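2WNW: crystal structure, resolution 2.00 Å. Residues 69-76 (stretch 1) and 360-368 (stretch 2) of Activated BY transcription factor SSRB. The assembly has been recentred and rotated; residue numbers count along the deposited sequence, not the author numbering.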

ATOM      1  N   ALA A  69       1.408 -34.368  22.760  1.00 26.11           N
ATOM      2  CA  ALA A  69       2.181 -33.420  23.557  1.00 26.51           C
ATOM      3  C   ALA A  69       3.061 -32.538  22.673  1.00 25.80           C
ATOM      4  O   ALA A  69       3.111 -31.322  22.854  1.00 24.45           O
ATOM      5  N   GLN A  70       3.764 -33.157  21.728  1.00 25.33           N
ATOM      6  CA  GLN A  70       4.631 -32.414  20.816  1.00 24.82           C
ATOM      7  C   GLN A  70       3.808 -31.424  19.991  1.00 23.76           C
ATOM      8  O   GLN A  70       4.184 -30.259  19.838  1.00 22.09           O
ATOM      9  N   PHE A  71       2.689 -31.903  19.453  1.00 21.47           N
ATOM     10  CA  PHE A  71       1.803 -31.072  18.642  1.00 21.43           C
ATOM     11  C   PHE A  71       1.343 -29.830  19.400  1.00 21.58           C
ATOM     12  O   PHE A  71       1.466 -28.709  18.905  1.00 21.73           O
ATOM     13  N   LEU A  72       0.811 -30.030  20.602  1.00 21.18           N
ATOM     14  CA  LEU A  72       0.325 -28.914  21.406  1.00 20.42           C
ATOM     15  C   LEU A  72       1.409 -27.917  21.808  1.00 21.01           C
ATOM     16  O   LEU A  72       1.161 -26.712  21.842  1.00 19.41           O
ATOM     17  N   SER A  73       2.606 -28.408  22.118  1.00 20.81           N
ATOM     18  CA  SER A  73       3.701 -27.518  22.502  1.00 22.55           C
ATOM     19  C   SER A  73       4.145 -26.656  21.323  1.00 21.28           C
ATOM     20  O   SER A  73       4.428 -25.468  21.473  1.00 21.48           O
ATOM     21  N   LEU A  74       4.210 -27.273  20.149  1.00 21.63           N
ATOM     22  CA  LEU A  74       4.628 -26.584  18.933  1.00 21.24           C
ATOM     23  C   LEU A  74       3.749 -25.381  18.617  1.00 20.91           C
ATOM     24  O   LEU A  74       4.233 -24.335  18.194  1.00 21.41           O
ATOM     25  N   TYR A  75       2.451 -25.543  18.828  1.00 20.13           N
ATOM     26  CA  TYR A  75       1.489 -24.493  18.531  1.00 19.10           C
ATOM     27  C   TYR A  75       1.139 -23.566  19.687  1.00 20.37           C
ATOM     28  O   TYR A  75       1.022 -22.355  19.500  1.00 20.35           O
ATOM     29  N   PHE A  76       0.985 -24.126  20.883  1.00 20.06           N
ATOM     30  CA  PHE A  76       0.558 -23.317  22.014  1.00 22.20           C
ATOM     31  C   PHE A  76       1.538 -23.012  23.135  1.00 23.31           C
ATOM     32  O   PHE A  76       1.194 -22.309  24.084  1.00 22.51           O
ATOM     33  N   VAL A 360       3.741 -40.040  12.432  1.00 30.98           N
ATOM     34  CA  VAL A 360       4.692 -39.003  12.047  1.00 30.24           C
ATOM     35  C   VAL A 360       4.020 -37.644  11.847  1.00 28.79           C
ATOM     36  O   VAL A 360       3.038 -37.523  11.111  1.00 27.08           O
ATOM     37  N   LEU A 361       4.573 -36.634  12.513  1.00 28.18           N
ATOM     38  CA  LEU A 361       4.085 -35.260  12.450  1.00 28.63           C
ATOM     39  C   LEU A 361       4.934 -34.514  11.419  1.00 28.26           C
ATOM     40  O   LEU A 361       6.156 -34.655  11.401  1.00 28.18           O
ATOM     41  N   ARG A 362       4.290 -33.721  10.567  1.00 26.73           N
ATOM     42  CA  ARG A 362       4.996 -32.977   9.522  1.00 27.43           C
ATOM     43  C   ARG A 362       4.656 -31.486   9.520  1.00 25.77           C
ATOM     44  O   ARG A 362       3.483 -31.108   9.546  1.00 24.40           O
ATOM     45  N   ARG A 363       5.687 -30.645   9.485  1.00 22.41           N
ATOM     46  CA  ARG A 363       5.497 -29.198   9.458  1.00 21.53           C
ATOM     47  C   ARG A 363       5.793 -28.646   8.068  1.00 21.33           C
ATOM     48  O   ARG A 363       6.921 -28.749   7.576  1.00 21.49           O
ATOM     49  N   ASN A 364       4.779 -28.063   7.438  1.00 18.54           N
ATOM     50  CA  ASN A 364       4.937 -27.494   6.105  1.00 17.26           C
ATOM     51  C   ASN A 364       5.560 -26.102   6.168  1.00 15.94           C
ATOM     52  O   ASN A 364       5.665 -25.514   7.244  1.00 15.73           O
ATOM     53  N   HIS A 365       5.975 -25.578   5.018  1.00 15.67           N
ATOM     54  CA  HIS A 365       6.592 -24.254   4.967  1.00 15.04           C
ATOM     55  C   HIS A 365       5.723 -23.192   5.641  1.00 15.64           C
ATOM     56  O   HIS A 365       6.233 -22.300   6.320  1.00 15.20           O
ATOM     57  N   SER A 366       4.413 -23.286   5.446  1.00 14.01           N
ATOM     58  CA  SER A 366       3.486 -22.318   6.026  1.00 15.56           C
ATOM     59  C   SER A 366       3.618 -22.202   7.544  1.00 14.29           C
ATOM     60  O   SER A 366       3.462 -21.118   8.098  1.00 16.12           O
ATOM     61  N   TRP A 367       3.915 -23.308   8.219  1.00 15.68           N
ATOM     62  CA  TRP A 367       4.065 -23.273   9.672  1.00 16.11           C
ATOM     63  C   TRP A 367       5.195 -22.313  10.049  1.00 16.86           C
ATOM     64  O   TRP A 367       5.050 -21.509  10.967  1.00 15.79           O
ATOM     65  N   TYR A 368       6.315 -22.391   9.334  1.00 17.47           N
ATOM     66  CA  TYR A 368       7.449 -21.512   9.615  1.00 17.87           C
ATOM     67  C   TYR A 368       7.150 -20.079   9.187  1.00 17.57           C
ATOM     68  O   TYR A 368       7.598 -19.132   9.829  1.00 17.40           O
TER

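Packing of strand 360-363 and the helical turn that follows it against helix 69-76, whose axis comes within 10.4 Å of that of the strand, at 19° to it. Val 360 (chi1 t) points away and leaves the contact to Leu 361, which points toward the helix with chi1 t and chi2 p. Leu 361 CD2 is the meeting point of three helix residues: it lies 3.4 Å from OE1 of Gln 70 (chi1 t, chi2 t), 4.2 Å from CB of Phe 71 (chi1 t) and 4.1 Å from CD2 of Leu 74. Arg 362 is out of reach. Arg 363 (m, t, m) points toward the helix again, but its guanidinium only grazes Leu 74, Arg 363 NH1 to Leu 74 CD1 at 4.3 Å. Asn 364, His 365 and Ser 366 make no contact; Trp 367 N donates a hydrogen bond to Asn 364 O at 3.0 Å. Trp 367 (chi1 t, chi2 82°) then points back toward the helix. Trp 367 CZ2 lies 4.0 Å from CG of Leu 74, whose chi angles sit between wells, and 3.5 Å from the Leu 74 O at the indole edge. Tyr 75 starts sideways, yet its ring end comes nearer, bringing Tyr 75 CE2 within 3.5 Å of Trp 367 NE1, with ring planes at 59°. No hydrogen bond crosses between the stretches.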

ATOM      1  CB  ALA A  69       3.044 -34.174  24.572  1.00 27.62           C
ATOM      2  CB  GLN A  70       5.366 -33.376  19.875  1.00 27.60           C
ATOM      3  CG  GLN A  70       5.963 -32.695  18.644  1.00 32.65           C
ATOM      4  CD  GLN A  70       6.613 -33.666  17.676  1.00 36.10           C
ATOM      5  OE1 GLN A  70       6.047 -34.711  17.351  1.00 39.26           O
ATOM      6  NE2 GLN A  70       7.803 -33.319  17.199  1.00 37.93           N
ATOM      7  CB  PHE A  71       0.576 -31.876  18.205  1.00 21.61           C
ATOM      8  CG  PHE A  71      -0.475 -31.051  17.511  1.00 20.83           C
ATOM      9  CD1 PHE A  71      -0.277 -30.600  16.210  1.00 19.98           C
ATOM     10  CD2 PHE A  71      -1.646 -30.692  18.173  1.00 20.37           C
ATOM     11  CE1 PHE A  71      -1.229 -29.800  15.576  1.00 19.86           C
ATOM     12  CE2 PHE A  71      -2.606 -29.892  17.551  1.00 19.92           C
ATOM     13  CZ  PHE A  71      -2.396 -29.445  16.249  1.00 18.79           C
ATOM     14  CB  LEU A  72      -0.390 -29.434  22.658  1.00 21.26           C
ATOM     15  CG  LEU A  72      -1.690 -30.203  22.407  1.00 22.24           C
ATOM     16  CD1 LEU A  72      -2.238 -30.720  23.729  1.00 23.33           C
ATOM     17  CD2 LEU A  72      -2.710 -29.292  21.727  1.00 22.72           C
ATOM     18  CB  SER A  73       4.899 -28.329  23.003  1.00 24.34           C
ATOM     19  OG  SER A  73       4.559 -29.082  24.153  1.00 31.47           O
ATOM     20  CB  LEU A  74       4.582 -27.557  17.753  1.00 22.54           C
ATOM     21  CG  LEU A  74       5.871 -28.086  17.113  1.00 26.58           C
ATOM     22  CD1 LEU A  74       7.086 -27.818  17.978  1.00 27.00           C
ATOM     23  CD2 LEU A  74       5.688 -29.566  16.849  1.00 26.03           C
ATOM     24  CB  TYR A  75       0.197 -25.129  18.020  1.00 18.93           C
ATOM     25  CG  TYR A  75       0.058 -25.230  16.517  1.00 18.11           C
ATOM     26  CD1 TYR A  75      -0.543 -26.349  15.936  1.00 18.12           C
ATOM     27  CD2 TYR A  75       0.435 -24.175  15.682  1.00 17.73           C
ATOM     28  CE1 TYR A  75      -0.777 -26.416  14.569  1.00 16.39           C
ATOM     29  CE2 TYR A  75       0.204 -24.231  14.300  1.00 17.01           C
ATOM     30  CZ  TYR A  75      -0.407 -25.355  13.756  1.00 18.01           C
ATOM     31  OH  TYR A  75      -0.689 -25.413  12.409  1.00 17.74           O
ATOM     32  CB  PHE A  76      -0.725 -23.928  22.566  1.00 20.72           C
ATOM     33  CG  PHE A  76      -1.742 -24.205  21.499  1.00 20.09           C
ATOM     34  CD1 PHE A  76      -1.884 -25.483  20.966  1.00 19.80           C
ATOM     35  CD2 PHE A  76      -2.501 -23.169  20.965  1.00 21.33           C
ATOM     36  CE1 PHE A  76      -2.763 -25.722  19.914  1.00 18.99           C
ATOM     37  CE2 PHE A  76      -3.383 -23.400  19.910  1.00 20.02           C
ATOM     38  CZ  PHE A  76      -3.513 -24.675  19.384  1.00 18.62           C
ATOM     39  CB  VAL A 360       5.426 -39.381  10.742  1.00 30.14           C
ATOM     40  CG1 VAL A 360       6.330 -38.237  10.300  1.00 31.34           C
ATOM     41  CG2 VAL A 360       6.246 -40.647  10.955  1.00 31.62           C
ATOM     42  CB  LEU A 361       4.236 -34.609  13.831  1.00 30.47           C
ATOM     43  CG  LEU A 361       3.385 -33.396  14.201  1.00 31.87           C
ATOM     44  CD1 LEU A 361       1.919 -33.766  14.120  1.00 32.01           C
ATOM     45  CD2 LEU A 361       3.723 -32.942  15.611  1.00 31.89           C
ATOM     46  CB  ARG A 362       4.651 -33.580   8.158  1.00 29.54           C
ATOM     47  CG  ARG A 362       5.043 -32.742   6.957  1.00 35.94           C
ATOM     48  CD  ARG A 362       3.970 -32.843   5.879  1.00 39.46           C
ATOM     49  NE  ARG A 362       3.624 -34.231   5.578  1.00 43.27           N
ATOM     50  CZ  ARG A 362       2.549 -34.604   4.890  1.00 44.57           C
ATOM     51  NH1 ARG A 362       1.704 -33.693   4.428  1.00 45.90           N
ATOM     52  NH2 ARG A 362       2.318 -35.890   4.661  1.00 46.75           N
ATOM     53  CB  ARG A 363       6.413 -28.518  10.479  1.00 23.31           C
ATOM     54  CG  ARG A 363       5.915 -28.595  11.911  1.00 25.13           C
ATOM     55  CD  ARG A 363       6.926 -28.009  12.871  1.00 26.09           C
ATOM     56  NE  ARG A 363       8.123 -28.839  12.955  1.00 27.09           N
ATOM     57  CZ  ARG A 363       9.219 -28.501  13.625  1.00 29.22           C
ATOM     58  NH1 ARG A 363       9.272 -27.345  14.273  1.00 27.85           N
ATOM     59  NH2 ARG A 363      10.263 -29.321  13.648  1.00 29.26           N
ATOM     60  CB  ASN A 364       3.580 -27.443   5.400  1.00 17.86           C
ATOM     61  CG  ASN A 364       3.050 -28.826   5.073  1.00 20.14           C
ATOM     62  OD1 ASN A 364       3.732 -29.617   4.421  1.00 18.71           O
ATOM     63  ND2 ASN A 364       1.836 -29.129   5.528  1.00 18.76           N
ATOM     64  CB  HIS A 365       6.860 -23.838   3.513  1.00 15.23           C
ATOM     65  CG  HIS A 365       8.101 -24.439   2.921  1.00 17.25           C
ATOM     66  ND1 HIS A 365       8.533 -25.713   3.225  1.00 17.04           N
ATOM     67  CD2 HIS A 365       8.979 -23.953   2.011  1.00 18.50           C
ATOM     68  CE1 HIS A 365       9.621 -25.985   2.526  1.00 17.88           C
ATOM     69  NE2 HIS A 365       9.913 -24.935   1.782  1.00 17.28           N
ATOM     70  CB  SER A 366       2.047 -22.681   5.655  1.00 15.88           C
ATOM     71  OG  SER A 366       1.720 -23.977   6.124  1.00 14.44           O
ATOM     72  CB  TRP A 367       4.373 -24.671  10.223  1.00 16.70           C
ATOM     73  CG  TRP A 367       4.335 -24.746  11.731  1.00 17.98           C
ATOM     74  CD1 TRP A 367       3.227 -24.891  12.518  1.00 19.01           C
ATOM     75  CD2 TRP A 367       5.453 -24.654  12.627  1.00 18.68           C
ATOM     76  NE1 TRP A 367       3.584 -24.895  13.851  1.00 19.26           N
ATOM     77  CE2 TRP A 367       4.944 -24.750  13.945  1.00 19.86           C
ATOM     78  CE3 TRP A 367       6.835 -24.498  12.446  1.00 20.15           C
ATOM     79  CZ2 TRP A 367       5.771 -24.693  15.076  1.00 19.52           C
ATOM     80  CZ3 TRP A 367       7.658 -24.442  13.570  1.00 20.66           C
ATOM     81  CH2 TRP A 367       7.119 -24.540  14.869  1.00 20.76           C
ATOM     82  CB  TYR A 368       8.718 -22.008   8.913  1.00 18.47           C
ATOM     83  CG  TYR A 368       9.120 -23.402   9.325  1.00 19.60           C
ATOM     84  CD1 TYR A 368       8.742 -24.510   8.569  1.00 18.34           C
ATOM     85  CD2 TYR A 368       9.841 -23.618  10.500  1.00 19.31           C
ATOM     86  CE1 TYR A 368       9.068 -25.801   8.972  1.00 21.00           C
ATOM     87  CE2 TYR A 368      10.172 -24.907  10.914  1.00 20.72           C
ATOM     88  CZ  TYR A 368       9.781 -25.991  10.147  1.00 21.02           C
ATOM     89  OH  TYR A 368      10.085 -27.267  10.562  1.00 21.75           O
TER